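Glycoside Hydrolase (Bacteroides uniformis, PDB 5TA0) probably cleaves agarose chains as a family 86 glycoside hydrolase of a human gut bacterium, and is captured here as a variant with a bound agaro-oligosaccharide. Local coordinates at residues 53-58 and 125-130; 72-77 and 131-136. One frame throughout, in Å; residues are numbered along the deposited sequence. Where two conformers were deposited one is given.

How the interactions relate
Running from the N terminus, the chain leaves strand 50-51, passes through 53-58, and enters helix 69-76, which carries 72-77. It then builds strand 80-84 and helices 86-94 and 107-123. Interaction 1 closes this excursion when 125-130 returns against 53-58. The chain continues without a break into 131-136, where interaction 2 closes a loop back to 72-77. Because 72-77 lies inside the first loop and 131-136 beyond its end, the two contacts cross. Their centres are 9 Å apart and they touch: Tyr130 CD1 lies 3.9 Å from Ile74 CG2. Together they tie the approach to strand 134-140 to the loop and helix that follow strand 50-51 in the beta/alpha barrel.

Interaction 1: residues 53-58 and 125-130; sequences ATINEN and TKVHPY. With EDO (1,2-ethanediol), chain B; EDO (1,2-ethanediol), chain J.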
# COMPACT_ATOMS: atom_id res chain seq x y z
N ALA A 53 14.37 -1.87 1.27
CA ALA A 53 15.81 -1.99 1.51
C ALA A 53 16.02 -2.73 2.82
O ALA A 53 15.07 -3.09 3.50
CB ALA A 53 16.46 -0.61 1.54
N THR A 54 17.27 -2.97 3.14
CA THR A 54 17.65 -3.50 4.44
C THR A 54 18.80 -2.66 4.97
O THR A 54 19.50 -1.98 4.20
CB THR A 54 18.12 -4.97 4.37
OG1 THR A 54 19.19 -5.06 3.44
CG2 THR A 54 16.99 -5.89 3.96
N ILE A 55 19.00 -2.71 6.28
CA ILE A 55 20.12 -1.98 6.90
C ILE A 55 21.50 -2.53 6.56
O ILE A 55 22.49 -1.79 6.66
CB ILE A 55 19.96 -1.87 8.44
CG1 ILE A 55 20.08 -3.24 9.13
CG2 ILE A 55 18.65 -1.18 8.78
CD1 ILE A 55 20.01 -3.16 10.64
N ASN A 56 21.56 -3.78 6.10
CA ASN A 56 22.84 -4.49 5.92
C ASN A 56 23.26 -4.70 4.47
O ASN A 56 24.32 -5.23 4.23
CB ASN A 56 22.89 -5.80 6.71
CG ASN A 56 21.78 -6.76 6.34
OD1 ASN A 56 20.61 -6.37 6.25
ND2 ASN A 56 22.12 -8.01 6.16
N GLU A 57 22.45 -4.28 3.51
CA GLU A 57 22.89 -4.42 2.11
C GLU A 57 24.23 -3.63 1.98
O GLU A 57 24.38 -2.56 2.55
CB GLU A 57 21.78 -4.03 1.12
CG GLU A 57 21.19 -2.66 1.25
CD GLU A 57 20.22 -2.39 0.13
OE1 GLU A 57 20.72 -2.03 -0.94
OE2 GLU A 57 18.99 -2.53 0.32
N ASN A 58 25.14 -4.21 1.20
CA ASN A 58 26.50 -3.66 1.06
C ASN A 58 26.56 -2.35 0.27
O ASN A 58 27.55 -1.62 0.33
CB ASN A 58 27.55 -4.71 0.59
CG ASN A 58 27.36 -5.20 -0.85
OD1 ASN A 58 26.68 -4.59 -1.66
ND2 ASN A 58 28.02 -6.33 -1.15
N THR A 125 29.08 -5.19 12.74
CA THR A 125 28.65 -4.46 13.91
C THR A 125 28.18 -3.04 13.61
O THR A 125 27.39 -2.50 14.36
CB THR A 125 29.75 -4.43 14.98
OG1 THR A 125 30.92 -3.87 14.40
CG2 THR A 125 30.04 -5.83 15.49
N LYS A 126 28.64 -2.45 12.50
CA LYS A 126 28.24 -1.08 12.17
C LYS A 126 26.74 -0.97 11.88
O LYS A 126 26.17 0.10 12.04
CB LYS A 126 29.04 -0.53 10.97
CG LYS A 126 28.75 -1.20 9.65
CD LYS A 126 29.68 -0.72 8.55
CE LYS A 126 29.41 -1.41 7.22
NZ LYS A 126 29.84 -2.83 7.16
N VAL A 127 26.09 -2.06 11.49
CA VAL A 127 24.68 -1.98 11.18
C VAL A 127 23.80 -2.25 12.39
O VAL A 127 22.63 -1.90 12.38
CB VAL A 127 24.27 -2.90 10.01
CG1 VAL A 127 25.22 -2.77 8.82
CG2 VAL A 127 24.06 -4.35 10.46
N HIS A 128 24.33 -2.87 13.46
CA HIS A 128 23.47 -3.30 14.56
C HIS A 128 22.67 -2.16 15.23
O HIS A 128 21.51 -2.35 15.57
CB HIS A 128 24.26 -4.09 15.60
CG HIS A 128 24.87 -5.34 15.05
ND1 HIS A 128 25.86 -6.04 15.71
CD2 HIS A 128 24.67 -6.00 13.88
CE1 HIS A 128 26.24 -7.07 14.98
NE2 HIS A 128 25.53 -7.07 13.86
N PRO A 129 23.28 -0.95 15.36
CA PRO A 129 22.52 0.17 15.94
C PRO A 129 21.31 0.62 15.11
O PRO A 129 20.48 1.36 15.64
CB PRO A 129 23.57 1.28 16.05
CG PRO A 129 24.86 0.56 16.18
CD PRO A 129 24.71 -0.59 15.22
N TYR A 130 21.22 0.19 13.85
CA TYR A 130 20.08 0.55 13.00
C TYR A 130 18.96 -0.48 13.04
O TYR A 130 17.95 -0.28 12.36
CB TYR A 130 20.56 0.78 11.57
CG TYR A 130 21.41 2.01 11.44
CD1 TYR A 130 20.83 3.24 11.20
CD2 TYR A 130 22.80 1.95 11.54
CE1 TYR A 130 21.60 4.38 11.07
CE2 TYR A 130 23.58 3.09 11.43
CZ TYR A 130 22.97 4.30 11.19
OH TYR A 130 23.72 5.47 11.05
C1 EDO B . 21.24 5.89 14.34
O1 EDO B . 21.89 6.96 15.03
C2 EDO B . 21.78 4.58 14.88
O2 EDO B . 21.02 4.26 16.05
C1 EDO J . 19.01 -10.21 4.48
O1 EDO J . 19.68 -9.45 5.48
C2 EDO J . 17.53 -10.15 4.73
O2 EDO J . 17.17 -10.95 5.85
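Val127 packs against the Ile55-Asn56 backbone, its branched side chain suiting a buried site that needs bulk without polarity. CG1 lies 3.6 Å from Ile55 O, while CG2 reaches Asn56 CB at 4.2 Å. Ile55 CD1 comes 3.4 Å from Val127 O, a carbonyl already accepting from Tyr130 N, and also packs on the backbone carbon of Tyr130. Asn56, its side chain about 11 Å from a bound galactose, directs its amide away from the valine, ND2 donating to O1 of an ethanediol at 2.9 Å. Pro129 O accepts a bond from O2 of a second ethanediol, probably from the crystallisation liquor. Tyr130, within the 3-10 segment, brings CB to 3.9 Å from Ile55 CG2. With CG beside the backbone N (chi1 -68°), the ring swings back so that Lys126 O and Val127 O sit at its edge, in its plane; C2 of the second ethanediol lies over the centre of one face. An alanine at this position would keep the CB contact but would probably open a gap beside Arg70 and Ile74, which the ring touches. Here the loops after strand 50-51 and before strand 134-140 pack beside each other, as connections between parallel strands of the (alpha/beta) barrel.

Interaction 2: residues 72-77 and 131-136; sequences DLIRKY and EKYSNL. With EDO (1,2-ethanediol), chain S.
Ile74 sets its CG2 methyl over one face of the Tyr133 ring, a CH-pi contact with the methyl 3.4 Å from the ring centroid and 18° off the ring normal. Its closest ring atom is Tyr133 CG, at 3.3 Å; this closeness is doubtful, since Ile74 has two conformers. A beta-branched residue suits the place: chi1 of -66° sets CG1 beside the backbone N and CG2 anti to it, so that CG2 meets the ring. Further out, Arg75 and Tyr133 extend side by side in the same direction, the arginine offering its aliphatic CG, 3.7 Å from Tyr133 OH.

Helix 69-76 joins strand 50-51 to strand 80-84 as the helix of a beta-alpha-beta crossover on the barrel. Tyr133 stands at the entrance to the next strand, 134-140, and its backbone bonds to Val81 of strand 80-84, so the ring spans from sheet to helix.

One water bridges the two segments; the other polar bonds stay on their own side. Tyrosine suits its place because the flat ring takes a methyl on its face while its hydroxyl reaches this water, 2.7 Å from Tyr133 OH and in the ring plane. The water lies 2.8 Å from Arg75 O, to which it probably donates. The charged end of Arg75 forms a salt bridge with Asp71 through NH1. One helical turn apart, Lys76 NZ forms a salt bridge with Asp72 OD2 at 2.9 Å, on its syn side, 28° out of the carboxylate plane. On the strand, Asn135 ND2 donates to O2 of an ethanediol at 3.1 Å.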
# COMPACT_ATOMS: atom_id res chain seq x y z
N ASP A 72 22.46 9.72 7.12
CA ASP A 72 21.72 10.73 6.39
C ASP A 72 20.29 10.26 6.06
O ASP A 72 19.30 10.91 6.40
CB ASP A 72 22.47 11.16 5.13
CG ASP A 72 21.98 12.50 4.59
OD1 ASP A 72 21.20 12.51 3.61
OD2 ASP A 72 22.34 13.56 5.15
N LEU A 73 20.18 9.10 5.45
CA LEU A 73 18.87 8.66 4.98
C LEU A 73 18.01 8.08 6.08
O LEU A 73 16.85 8.48 6.25
CB LEU A 73 19.04 7.66 3.85
CG LEU A 73 17.77 7.16 3.15
CD1 LEU A 73 16.76 8.24 2.81
CD2 LEU A 73 18.17 6.36 1.90
N ILE A 74 18.54 7.12 6.83
CA ILE A 74 17.74 6.48 7.88
C ILE A 74 17.58 7.41 9.10
O ILE A 74 16.46 7.71 9.52
CB ILE A 74 18.31 5.10 8.29
CG1 ILE A 74 18.21 4.11 7.13
CG2 ILE A 74 17.58 4.57 9.51
CD1 ILE A 74 18.97 2.81 7.36
N ARG A 75 18.70 7.85 9.68
CA ARG A 75 18.61 8.61 10.93
C ARG A 75 18.07 10.02 10.73
O ARG A 75 17.08 10.40 11.34
CB ARG A 75 19.95 8.60 11.68
CG ARG A 75 19.87 9.18 13.09
CD ARG A 75 19.98 10.69 13.22
NE ARG A 75 21.07 11.30 12.47
CZ ARG A 75 21.15 12.60 12.15
NH1 ARG A 75 22.18 13.06 11.44
NH2 ARG A 75 20.20 13.46 12.51
N LYS A 76 18.72 10.80 9.86
CA LYS A 76 18.33 12.21 9.71
C LYS A 76 16.89 12.38 9.19
O LYS A 76 16.15 13.22 9.68
CB LYS A 76 19.31 12.97 8.80
CG LYS A 76 18.90 14.42 8.60
CD LYS A 76 19.95 15.23 7.87
CE LYS A 76 19.79 15.15 6.37
NZ LYS A 76 20.81 15.99 5.69
N TYR A 77 16.49 11.56 8.22
CA TYR A 77 15.12 11.67 7.70
C TYR A 77 14.11 10.79 8.46
O TYR A 77 12.90 10.94 8.25
CB TYR A 77 15.09 11.40 6.21
CG TYR A 77 15.74 12.50 5.40
CD1 TYR A 77 15.18 13.78 5.33
CD2 TYR A 77 16.91 12.26 4.69
CE1 TYR A 77 15.80 14.78 4.60
CE2 TYR A 77 17.52 13.26 3.94
CZ TYR A 77 16.96 14.50 3.90
OH TYR A 77 17.57 15.51 3.16
N GLU A 131 19.07 -1.53 13.84
CA GLU A 131 17.99 -2.51 13.95
C GLU A 131 16.69 -1.89 14.41
O GLU A 131 15.60 -2.36 14.01
CB GLU A 131 18.39 -3.66 14.88
CG GLU A 131 19.41 -4.60 14.23
CD GLU A 131 20.01 -5.62 15.17
OE1 GLU A 131 20.82 -6.45 14.69
OE2 GLU A 131 19.64 -5.65 16.36
N LYS A 132 16.76 -0.83 15.22
CA LYS A 132 15.54 -0.15 15.66
C LYS A 132 14.72 0.49 14.52
O LYS A 132 13.56 0.85 14.73
CB LYS A 132 15.85 0.90 16.74
CG LYS A 132 16.69 2.06 16.30
CD LYS A 132 17.00 3.00 17.45
CE LYS A 132 17.78 4.18 16.96
NZ LYS A 132 18.28 4.97 18.13
N TYR A 133 15.34 0.65 13.33
CA TYR A 133 14.64 1.14 12.15
C TYR A 133 14.10 0.04 11.23
O TYR A 133 13.52 0.33 10.20
CB TYR A 133 15.56 2.06 11.33
CG TYR A 133 15.97 3.33 12.05
CD1 TYR A 133 15.18 4.45 12.00
CD2 TYR A 133 17.17 3.40 12.74
CE1 TYR A 133 15.53 5.63 12.64
CE2 TYR A 133 17.57 4.58 13.37
CZ TYR A 133 16.73 5.68 13.33
OH TYR A 133 17.11 6.85 13.94
N SER A 134 14.26 -1.23 11.60
CA SER A 134 14.01 -2.34 10.70
C SER A 134 12.94 -3.28 11.22
O SER A 134 13.02 -3.77 12.37
CB SER A 134 15.32 -3.10 10.51
OG SER A 134 15.15 -4.18 9.60
N ASN A 135 11.94 -3.54 10.38
CA ASN A 135 10.95 -4.57 10.61
C ASN A 135 10.80 -5.28 9.27
O ASN A 135 10.18 -4.78 8.33
CB ASN A 135 9.64 -3.97 11.07
CG ASN A 135 8.61 -5.00 11.51
OD1 ASN A 135 8.90 -6.19 11.51
ND2 ASN A 135 7.44 -4.55 11.88
N LEU A 136 11.45 -6.42 9.14
CA LEU A 136 11.61 -7.03 7.83
C LEU A 136 10.39 -7.76 7.33
O LEU A 136 9.80 -8.59 8.04
CB LEU A 136 12.80 -8.00 7.82
CG LEU A 136 13.18 -8.64 6.49
CD1 LEU A 136 13.70 -7.59 5.55
CD2 LEU A 136 14.19 -9.77 6.71
C1 EDO S . 4.65 -2.42 10.86
O1 EDO S . 4.75 -2.65 12.27
C2 EDO S . 5.69 -1.40 10.46
O2 EDO S . 6.96 -1.64 11.06
O HOH W 1 15.69 9.05 13.32